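PDB 1XM7: calcineurin-like phosphoesterase domain-containing protein from Aquifex aeolicus, which is of unknown function but is probably a hydrolase, perhaps a metal-dependent one acting on phosphoesters. Local coordinates for residues T10-H14 against F29-L34; L64-K68 against K89-D93; L76-N80 against L111-P115. Residue numbers count along the deposited sequence, not the author numbering.

Interaction 1 of 3, residues T10-H14 against F29-L34; sequences THFYH and FEIVIL
Phe12 lays its ring against the helix that starts at Phe29. Its CZ meets Leu34 CD2 at 3.7 Å and Ile33 CG2 at 4.0 Å, and its CD1 edge meets Glu30 CG at 3.5 Å. Residues 29-34 are helical. Residues 10-14 form a loop with a type II beta turn from His11 to His14, closed by His14 N to His11 O at 2.9 Å. Phe12 (-54/132) and Tyr13 (74/4) hold its central positions. The closest CA atoms are Phe12 and Glu30, 5.9 Å apart. Glu30 chi1 m with chi2 at 94° brings the carboxylate to the turn, where OE2 accepts a hydrogen bond from Tyr13 N, 2.9 Å. The p rotamer of Phe29 brings CE1 to Thr10 O at 3.5 Å and His11 O at 3.6 Å. Thr10 and His11 end the family's Asp-x-His motif, begun by the preceding Asp; that His is a metal ligand in relatives, and here His11 lies beside Asp52. Tyr13 OH bonds to Asp59. Helix 29-38 covers this loop after strand 4-7, while Phe12 and Leu34 pack on Trp67 and Ile66 of helix 63-69.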
loop_
_atom_site.group_PDB
_atom_site.type_symbol
_atom_site.label_atom_id
_atom_site.label_comp_id
_atom_site.label_asym_id
_atom_site.label_seq_id
_atom_site.Cartn_x
_atom_site.Cartn_y
_atom_site.Cartn_z
ATOM N N THR A 10 -2.662 5.062 3.438
ATOM C CA THR A 10 -3.938 5.339 4.072
ATOM C C THR A 10 -3.915 6.660 4.843
ATOM O O THR A 10 -4.939 7.347 4.951
ATOM C CB THR A 10 -4.325 4.187 4.995
ATOM O OG1 THR A 10 -3.188 3.794 5.765
ATOM C CG2 THR A 10 -4.789 3.002 4.177
ATOM N N HIS A 11 -2.739 7.019 5.356
ATOM C CA HIS A 11 -2.568 8.262 6.096
ATOM C C HIS A 11 -3.651 8.486 7.148
ATOM O O HIS A 11 -4.183 9.594 7.275
ATOM C CB HIS A 11 -2.556 9.459 5.138
ATOM C CG HIS A 11 -1.237 9.691 4.459
ATOM N ND1 HIS A 11 -0.821 8.965 3.363
ATOM C CD2 HIS A 11 -0.242 10.571 4.725
ATOM C CE1 HIS A 11 0.372 9.388 2.984
ATOM N NE2 HIS A 11 0.745 10.361 3.794
ATOM N N PHE A 12 -3.986 7.440 7.894
ATOM C CA PHE A 12 -4.997 7.573 8.930
ATOM C C PHE A 12 -4.601 8.711 9.850
ATOM O O PHE A 12 -3.459 8.796 10.281
ATOM C CB PHE A 12 -5.119 6.288 9.748
ATOM C CG PHE A 12 -5.763 5.153 9.012
ATOM C CD1 PHE A 12 -7.045 5.282 8.490
ATOM C CD2 PHE A 12 -5.108 3.933 8.885
ATOM C CE1 PHE A 12 -7.671 4.211 7.855
ATOM C CE2 PHE A 12 -5.724 2.854 8.252
ATOM C CZ PHE A 12 -7.008 2.992 7.738
ATOM N N TYR A 13 -5.555 9.591 10.130
ATOM C CA TYR A 13 -5.336 10.725 11.015
ATOM C C TYR A 13 -4.509 11.852 10.434
ATOM O O TYR A 13 -4.202 12.815 11.134
ATOM C CB TYR A 13 -4.716 10.260 12.334
ATOM C CG TYR A 13 -5.687 9.513 13.223
ATOM C CD1 TYR A 13 -5.517 8.157 13.499
ATOM C CD2 TYR A 13 -6.774 10.167 13.795
ATOM C CE1 TYR A 13 -6.405 7.476 14.325
ATOM C CE2 TYR A 13 -7.667 9.496 14.620
ATOM C CZ TYR A 13 -7.477 8.158 14.878
ATOM O OH TYR A 13 -8.379 7.504 15.673
ATOM N N HIS A 14 -4.126 11.744 9.168
ATOM C CA HIS A 14 -3.368 12.832 8.558
ATOM C C HIS A 14 -4.375 13.838 8.000
ATOM O O HIS A 14 -4.541 13.997 6.782
ATOM C CB HIS A 14 -2.452 12.348 7.437
ATOM C CG HIS A 14 -1.499 13.405 6.965
ATOM N ND1 HIS A 14 -0.693 13.251 5.857
ATOM C CD2 HIS A 14 -1.230 14.640 7.458
ATOM C CE1 HIS A 14 0.026 14.346 5.685
ATOM N NE2 HIS A 14 -0.281 15.203 6.642
ATOM N N PHE A 29 -12.265 10.350 5.372
ATOM C CA PHE A 29 -11.735 9.349 4.448
ATOM C C PHE A 29 -11.301 8.090 5.179
ATOM O O PHE A 29 -11.227 7.019 4.584
ATOM C CB PHE A 29 -10.569 9.918 3.630
ATOM C CG PHE A 29 -9.395 10.338 4.459
ATOM C CD1 PHE A 29 -8.462 9.398 4.900
ATOM C CD2 PHE A 29 -9.230 11.671 4.822
ATOM C CE1 PHE A 29 -7.379 9.774 5.698
ATOM C CE2 PHE A 29 -8.156 12.068 5.617
ATOM C CZ PHE A 29 -7.223 11.112 6.061
ATOM N N GLU A 30 -11.015 8.210 6.472
ATOM C CA GLU A 30 -10.615 7.039 7.244
ATOM C C GLU A 30 -11.794 6.076 7.282
ATOM O O GLU A 30 -11.633 4.875 7.047
ATOM C CB GLU A 30 -10.212 7.423 8.674
ATOM C CG GLU A 30 -8.911 8.208 8.770
ATOM C CD GLU A 30 -9.115 9.715 8.796
ATOM O OE1 GLU A 30 -10.091 10.215 8.183
ATOM O OE2 GLU A 30 -8.279 10.398 9.428
ATOM N N ILE A 31 -12.980 6.608 7.565
ATOM C CA ILE A 31 -14.187 5.797 7.634
ATOM C C ILE A 31 -14.467 5.128 6.296
ATOM O O ILE A 31 -14.900 3.978 6.250
ATOM C CB ILE A 31 -15.426 6.652 8.038
ATOM C CG1 ILE A 31 -15.916 6.265 9.432
ATOM C CG2 ILE A 31 -16.581 6.416 7.066
ATOM C CD1 ILE A 31 -14.878 6.368 10.501
ATOM N N VAL A 32 -14.233 5.844 5.206
ATOM C CA VAL A 32 -14.482 5.279 3.889
ATOM C C VAL A 32 -13.543 4.126 3.596
ATOM O O VAL A 32 -13.965 3.094 3.081
ATOM C CB VAL A 32 -14.326 6.337 2.801
ATOM C CG1 VAL A 32 -14.326 5.681 1.428
ATOM C CG2 VAL A 32 -15.456 7.353 2.921
ATOM N N ILE A 33 -12.269 4.304 3.923
ATOM C CA ILE A 33 -11.272 3.258 3.704
ATOM C C ILE A 33 -11.604 2.024 4.534
ATOM O O ILE A 33 -11.647 0.911 4.017
ATOM C CB ILE A 33 -9.851 3.733 4.101
ATOM C CG1 ILE A 33 -9.309 4.721 3.060
ATOM C CG2 ILE A 33 -8.928 2.525 4.260
ATOM C CD1 ILE A 33 -8.016 5.423 3.488
ATOM N N LEU A 34 -11.817 2.232 5.830
ATOM C CA LEU A 34 -12.147 1.146 6.749
ATOM C C LEU A 34 -13.426 0.422 6.334
ATOM O O LEU A 34 -13.571 -0.781 6.546
ATOM C CB LEU A 34 -12.305 1.695 8.166
ATOM C CG LEU A 34 -11.014 2.258 8.774
ATOM C CD1 LEU A 34 -11.313 2.906 10.125
ATOM C CD2 LEU A 34 -9.988 1.134 8.919
#

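Interaction 2 of 3, residues L64-K68 against K89-D93; sequences LRIWK and KEYFD
Residues 64-68, within helix 63-69, pack on the irregular segment 89-93, with Lys68 and Tyr91 closest at 5.5 Å between CA atoms. Glu90 (-98/19) and Tyr91 (-122/-8) lead into an extended Phe92 (-140/155). The indole of Trp67 (chi1 t, chi2 -82°) is satisfied by the backbone: NE1 donates to Tyr91 O at 2.9 Å, nearly straight at 168°. On the solvent side, Lys68 extends with all chi angles t, and its NZ forms a salt bridge with Glu90 OE2 at 2.7 Å. In the helix, Leu64 N and Arg65 N are both bonded to Asp59, and Lys68 N is bonded to Leu64 O at 2.9 Å. The apolar part centres on Tyr91 (chi1 m), whose CE1 lies 3.3 Å from Leu64 CB. Trp67 CZ2 reaches Phe92 CE1 at 3.4 Å; these rings meet obliquely, planes at 57°. Trp67 also rests on Leu34 and Phe12. Helix 63-69 is the crossover helix of the beta-alpha-beta unit joining parallel strands 46-49 and 73-77. Here it grips the segment entering edge strand 94-96, in the alpha/beta fold of calcineurin-like phosphoesterases.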
loop_
_atom_site.group_PDB
_atom_site.type_symbol
_atom_site.label_atom_id
_atom_site.label_comp_id
_atom_site.label_asym_id
_atom_site.label_seq_id
_atom_site.Cartn_x
_atom_site.Cartn_y
_atom_site.Cartn_z
ATOM N N LEU A 64 -7.881 3.120 14.472
ATOM C CA LEU A 64 -6.920 2.041 14.639
ATOM C C LEU A 64 -7.497 0.811 15.328
ATOM O O LEU A 64 -7.179 -0.319 14.956
ATOM C CB LEU A 64 -5.679 2.546 15.394
ATOM C CG LEU A 64 -4.905 3.688 14.719
ATOM C CD1 LEU A 64 -3.549 3.829 15.381
ATOM C CD2 LEU A 64 -4.738 3.414 13.223
ATOM N N ARG A 65 -8.335 1.027 16.332
ATOM C CA ARG A 65 -8.948 -0.081 17.045
ATOM C C ARG A 65 -9.798 -0.840 16.025
ATOM O O ARG A 65 -9.793 -2.067 15.988
ATOM C CB ARG A 65 -9.810 0.456 18.195
ATOM C CG ARG A 65 -10.259 -0.599 19.213
ATOM C CD ARG A 65 -10.873 0.028 20.488
ATOM N NE ARG A 65 -9.883 0.772 21.275
ATOM C CZ ARG A 65 -10.133 1.402 22.427
ATOM N NH1 ARG A 65 -11.356 1.384 22.953
ATOM N NH2 ARG A 65 -9.161 2.069 23.045
ATOM N N ILE A 66 -10.504 -0.093 15.179
ATOM C CA ILE A 66 -11.351 -0.683 14.151
ATOM C C ILE A 66 -10.504 -1.495 13.177
ATOM O O ILE A 66 -10.819 -2.650 12.871
ATOM C CB ILE A 66 -12.130 0.410 13.380
ATOM C CG1 ILE A 66 -13.167 1.043 14.307
ATOM C CG2 ILE A 66 -12.800 -0.185 12.144
ATOM C CD1 ILE A 66 -13.825 2.273 13.736
ATOM N N TRP A 67 -9.426 -0.895 12.691
ATOM C CA TRP A 67 -8.525 -1.585 11.778
ATOM C C TRP A 67 -8.073 -2.914 12.382
ATOM O O TRP A 67 -8.094 -3.952 11.728
ATOM C CB TRP A 67 -7.307 -0.698 11.497
ATOM C CG TRP A 67 -6.119 -1.429 10.961
ATOM C CD1 TRP A 67 -5.185 -2.126 11.679
ATOM C CD2 TRP A 67 -5.761 -1.570 9.589
ATOM N NE1 TRP A 67 -4.268 -2.694 10.833
ATOM C CE2 TRP A 67 -4.596 -2.370 9.543
ATOM C CE3 TRP A 67 -6.313 -1.100 8.389
ATOM C CZ2 TRP A 67 -3.971 -2.712 8.343
ATOM C CZ3 TRP A 67 -5.688 -1.442 7.187
ATOM C CH2 TRP A 67 -4.529 -2.240 7.178
ATOM N N LYS A 68 -7.662 -2.857 13.641
ATOM C CA LYS A 68 -7.193 -4.023 14.367
ATOM C C LYS A 68 -8.270 -5.106 14.387
ATOM O O LYS A 68 -7.976 -6.286 14.232
ATOM C CB LYS A 68 -6.826 -3.607 15.796
ATOM C CG LYS A 68 -5.909 -4.565 16.536
ATOM C CD LYS A 68 -5.617 -4.073 17.953
ATOM C CE LYS A 68 -4.672 -5.034 18.687
ATOM N NZ LYS A 68 -4.287 -4.558 20.060
ATOM N N LYS A 89 3.685 -2.964 15.662
ATOM C CA LYS A 89 3.579 -4.400 15.863
ATOM C C LYS A 89 2.206 -4.933 16.195
ATOM O O LYS A 89 1.884 -6.072 15.839
ATOM C CB LYS A 89 4.596 -4.879 16.895
ATOM C CG LYS A 89 5.990 -4.945 16.297
ATOM C CD LYS A 89 6.967 -5.760 17.125
ATOM C CE LYS A 89 8.344 -5.816 16.444
ATOM N NZ LYS A 89 9.301 -6.771 17.101
ATOM N N GLU A 90 1.371 -4.129 16.838
ATOM C CA GLU A 90 0.059 -4.648 17.166
ATOM C C GLU A 90 -1.074 -4.276 16.243
ATOM O O GLU A 90 -2.244 -4.385 16.608
ATOM C CB GLU A 90 -0.312 -4.309 18.593
ATOM C CG GLU A 90 -0.738 -2.917 18.847
ATOM C CD GLU A 90 -1.009 -2.753 20.319
ATOM O OE1 GLU A 90 -0.110 -2.250 21.038
ATOM O OE2 GLU A 90 -2.109 -3.167 20.758
ATOM N N TYR A 91 -0.721 -3.859 15.036
ATOM C CA TYR A 91 -1.716 -3.522 14.037
ATOM C C TYR A 91 -1.456 -4.414 12.831
ATOM O O TYR A 91 -2.259 -4.470 11.897
ATOM C CB TYR A 91 -1.608 -2.049 13.672
ATOM C CG TYR A 91 -2.077 -1.133 14.790
ATOM C CD1 TYR A 91 -3.436 -1.034 15.126
ATOM C CD2 TYR A 91 -1.164 -0.351 15.505
ATOM C CE1 TYR A 91 -3.873 -0.171 16.141
ATOM C CE2 TYR A 91 -1.593 0.512 16.520
ATOM C CZ TYR A 91 -2.944 0.601 16.828
ATOM O OH TYR A 91 -3.355 1.497 17.788
ATOM N N PHE A 92 -0.332 -5.131 12.892
ATOM C CA PHE A 92 0.095 -6.048 11.840
ATOM C C PHE A 92 0.687 -7.316 12.445
ATOM O O PHE A 92 1.190 -7.306 13.577
ATOM C CB PHE A 92 1.140 -5.371 10.961
ATOM C CG PHE A 92 0.611 -4.201 10.210
ATOM C CD1 PHE A 92 -0.068 -4.382 9.009
ATOM C CD2 PHE A 92 0.735 -2.914 10.724
ATOM C CE1 PHE A 92 -0.619 -3.299 8.327
ATOM C CE2 PHE A 92 0.185 -1.825 10.051
ATOM C CZ PHE A 92 -0.494 -2.021 8.848
ATOM N N ASP A 93 0.623 -8.402 11.677
ATOM C CA ASP A 93 1.145 -9.699 12.094
ATOM C C ASP A 93 2.579 -9.858 11.628
ATOM O O ASP A 93 3.379 -10.532 12.272
ATOM C CB ASP A 93 0.288 -10.811 11.505
ATOM C CG ASP A 93 -1.171 -10.664 11.879
ATOM O OD1 ASP A 93 -1.997 -10.336 11.004
ATOM O OD2 ASP A 93 -1.495 -10.868 13.065
#

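Interaction 3 of 3, residues L76-N80 against L111-P115; sequences LVMGN and LSHYP
This is a buried, partly water-mediated contact where strands 73-77 and 107-112, of different sheets, run on into loops. Leu76 and Val77 still belong to the first strand, in the five-stranded sheet, and Leu111 to the second, in the four-stranded sheet. The touching parts run almost parallel, 7° apart end to end, with CA pairs Val77-Ser112 at 6.2 Å and Gly79-His113 at 5.4 Å. On the strand side of the contact, Val77 (chi1 t) and Leu111 point toward each other's segment. Val77 CG1 lies 3.9 Å from Leu111 O and 4.0 Å from Ser112 CA. Val77 CG2 is 4.4 Å from Leu111 CB. Further on, Gly79 passes over the imidazole of His113 (chi1 t, chi2 73°). Its CA sits 3.7 Å from the ring centroid, 19° off the normal, a CH-pi contact. A side chain at Gly79 would be tight here, since an ideal CB would lie 3.0 Å from His113 ND1. The Gly-Asn start of the family's Gly-Asn-His motif thus meets the Ser112-His113 segment. In relatives, the Asn of this motif and the His equivalent to His113 are ligands of one metal of a two-metal site, so the contact probably lies at the active site. His113 lies against Asp9 and His147. Water 1 donates to Met78 O at 2.8 Å and accepts from His113 N at 3.0 Å. Water 2 accepts from Asn80 N at 2.7 Å and, weakly, from His113 NE2 at 2.9 Å. His113 ND1 is bonded to Leu50 O. Tyr114 OH is hydrogen-bonded to Arg127 NH1.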
loop_
_atom_site.group_PDB
_atom_site.type_symbol
_atom_site.label_atom_id
_atom_site.label_comp_id
_atom_site.label_asym_id
_atom_site.label_seq_id
_atom_site.Cartn_x
_atom_site.Cartn_y
_atom_site.Cartn_z
ATOM N N LEU A 76 2.643 -5.520 6.914
ATOM C CA LEU A 76 3.024 -4.187 6.450
ATOM C C LEU A 76 4.411 -4.127 5.818
ATOM O O LEU A 76 5.332 -4.842 6.236
ATOM C CB LEU A 76 2.981 -3.180 7.617
ATOM C CG LEU A 76 3.747 -1.847 7.452
ATOM C CD1 LEU A 76 3.012 -0.940 6.477
ATOM C CD2 LEU A 76 3.890 -1.138 8.796
ATOM N N VAL A 77 4.536 -3.279 4.798
ATOM C CA VAL A 77 5.804 -3.024 4.131
ATOM C C VAL A 77 5.943 -1.530 4.385
ATOM O O VAL A 77 5.204 -0.713 3.824
ATOM C CB VAL A 77 5.754 -3.294 2.612
ATOM C CG1 VAL A 77 7.149 -3.117 2.012
ATOM C CG2 VAL A 77 5.244 -4.707 2.349
ATOM N N MET A 78 6.879 -1.193 5.261
ATOM C CA MET A 78 7.131 0.174 5.683
ATOM C C MET A 78 7.414 1.249 4.653
ATOM O O MET A 78 8.223 1.079 3.746
ATOM C CB MET A 78 8.248 0.161 6.721
ATOM C CG MET A 78 7.894 -0.683 7.934
ATOM S SD MET A 78 9.161 -0.763 9.151
ATOM C CE MET A 78 8.881 0.723 9.958
ATOM N N GLY A 79 6.721 2.370 4.831
ATOM C CA GLY A 79 6.881 3.536 3.981
ATOM C C GLY A 79 7.736 4.562 4.723
ATOM O O GLY A 79 8.149 4.326 5.860
ATOM N N ASN A 80 8.004 5.709 4.114
ATOM C CA ASN A 80 8.846 6.676 4.785
ATOM C C ASN A 80 8.284 7.248 6.079
ATOM O O ASN A 80 9.048 7.615 6.977
ATOM C CB ASN A 80 9.213 7.825 3.851
ATOM C CG ASN A 80 10.157 8.823 4.509
ATOM O OD1 ASN A 80 9.846 10.013 4.608
ATOM N ND2 ASN A 80 11.314 8.341 4.971
ATOM N N LEU A 111 6.743 -6.568 -3.546
ATOM C CA LEU A 111 5.912 -5.663 -2.777
ATOM C C LEU A 111 6.841 -4.662 -2.117
ATOM O O LEU A 111 7.733 -5.030 -1.341
ATOM C CB LEU A 111 5.164 -6.421 -1.691
ATOM C CG LEU A 111 4.349 -7.643 -2.104
ATOM C CD1 LEU A 111 3.765 -8.260 -0.857
ATOM C CD2 LEU A 111 3.252 -7.254 -3.084
ATOM N N SER A 112 6.636 -3.396 -2.432
ATOM C CA SER A 112 7.444 -2.345 -1.854
ATOM C C SER A 112 6.589 -1.086 -1.760
ATOM O O SER A 112 5.553 -0.987 -2.415
ATOM C CB SER A 112 8.653 -2.088 -2.733
ATOM O OG SER A 112 9.540 -1.197 -2.093
ATOM N N HIS A 113 6.996 -0.133 -0.931
ATOM C CA HIS A 113 6.243 1.102 -0.812
ATOM C C HIS A 113 6.634 2.030 -1.948
ATOM O O HIS A 113 5.813 2.767 -2.475
ATOM C CB HIS A 113 6.553 1.794 0.509
ATOM C CG HIS A 113 6.013 3.187 0.599
ATOM N ND1 HIS A 113 4.670 3.457 0.762
ATOM C CD2 HIS A 113 6.630 4.387 0.510
ATOM C CE1 HIS A 113 4.484 4.766 0.767
ATOM N NE2 HIS A 113 5.656 5.353 0.617
ATOM N N TYR A 114 7.907 1.977 -2.319
ATOM C CA TYR A 114 8.443 2.841 -3.356
ATOM C C TYR A 114 8.283 2.271 -4.737
ATOM O O TYR A 114 8.317 1.061 -4.922
ATOM C CB TYR A 114 9.925 3.131 -3.084
ATOM C CG TYR A 114 10.174 3.650 -1.684
ATOM C CD1 TYR A 114 10.185 2.778 -0.591
ATOM C CD2 TYR A 114 10.319 5.019 -1.439
ATOM C CE1 TYR A 114 10.326 3.253 0.708
ATOM C CE2 TYR A 114 10.459 5.507 -0.138
ATOM C CZ TYR A 114 10.461 4.616 0.930
ATOM O OH TYR A 114 10.597 5.081 2.222
ATOM N N PRO A 115 8.094 3.147 -5.735
ATOM C CA PRO A 115 7.925 2.754 -7.139
ATOM C C PRO A 115 9.284 2.632 -7.820
ATOM O O PRO A 115 10.317 2.965 -7.228
ATOM C CB PRO A 115 7.116 3.913 -7.709
ATOM C CG PRO A 115 7.748 5.090 -7.012
ATOM C CD PRO A 115 7.861 4.600 -5.572
HETATM O O HOH W 1 8.916 -0.107 1.339
HETATM O O HOH W 2 6.471 7.327 2.551
#

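From the N terminus, interaction 1 comes first. It closes the loop that runs from the end of strand 4-7 to helix 29-38. It is complete before interaction 2 opens on helix 63-69. Interaction 3 opens at residue 76, before interaction 2 closes at 89-93, and closes at 111-115, so these two cross. Interactions 1 and 2 touch directly: Phe12 CE2 is 4.0 Å from Trp67 CE3, and Leu34 CD1 is 4.0 Å from Ile66 CG2. Interactions 2 and 3 meet where Phe92 CD1 lies 3.6 Å from Leu76 CB. Interactions 1 and 2 join helices and loops beside the first sheet. Interaction 3 joins that sheet to the second.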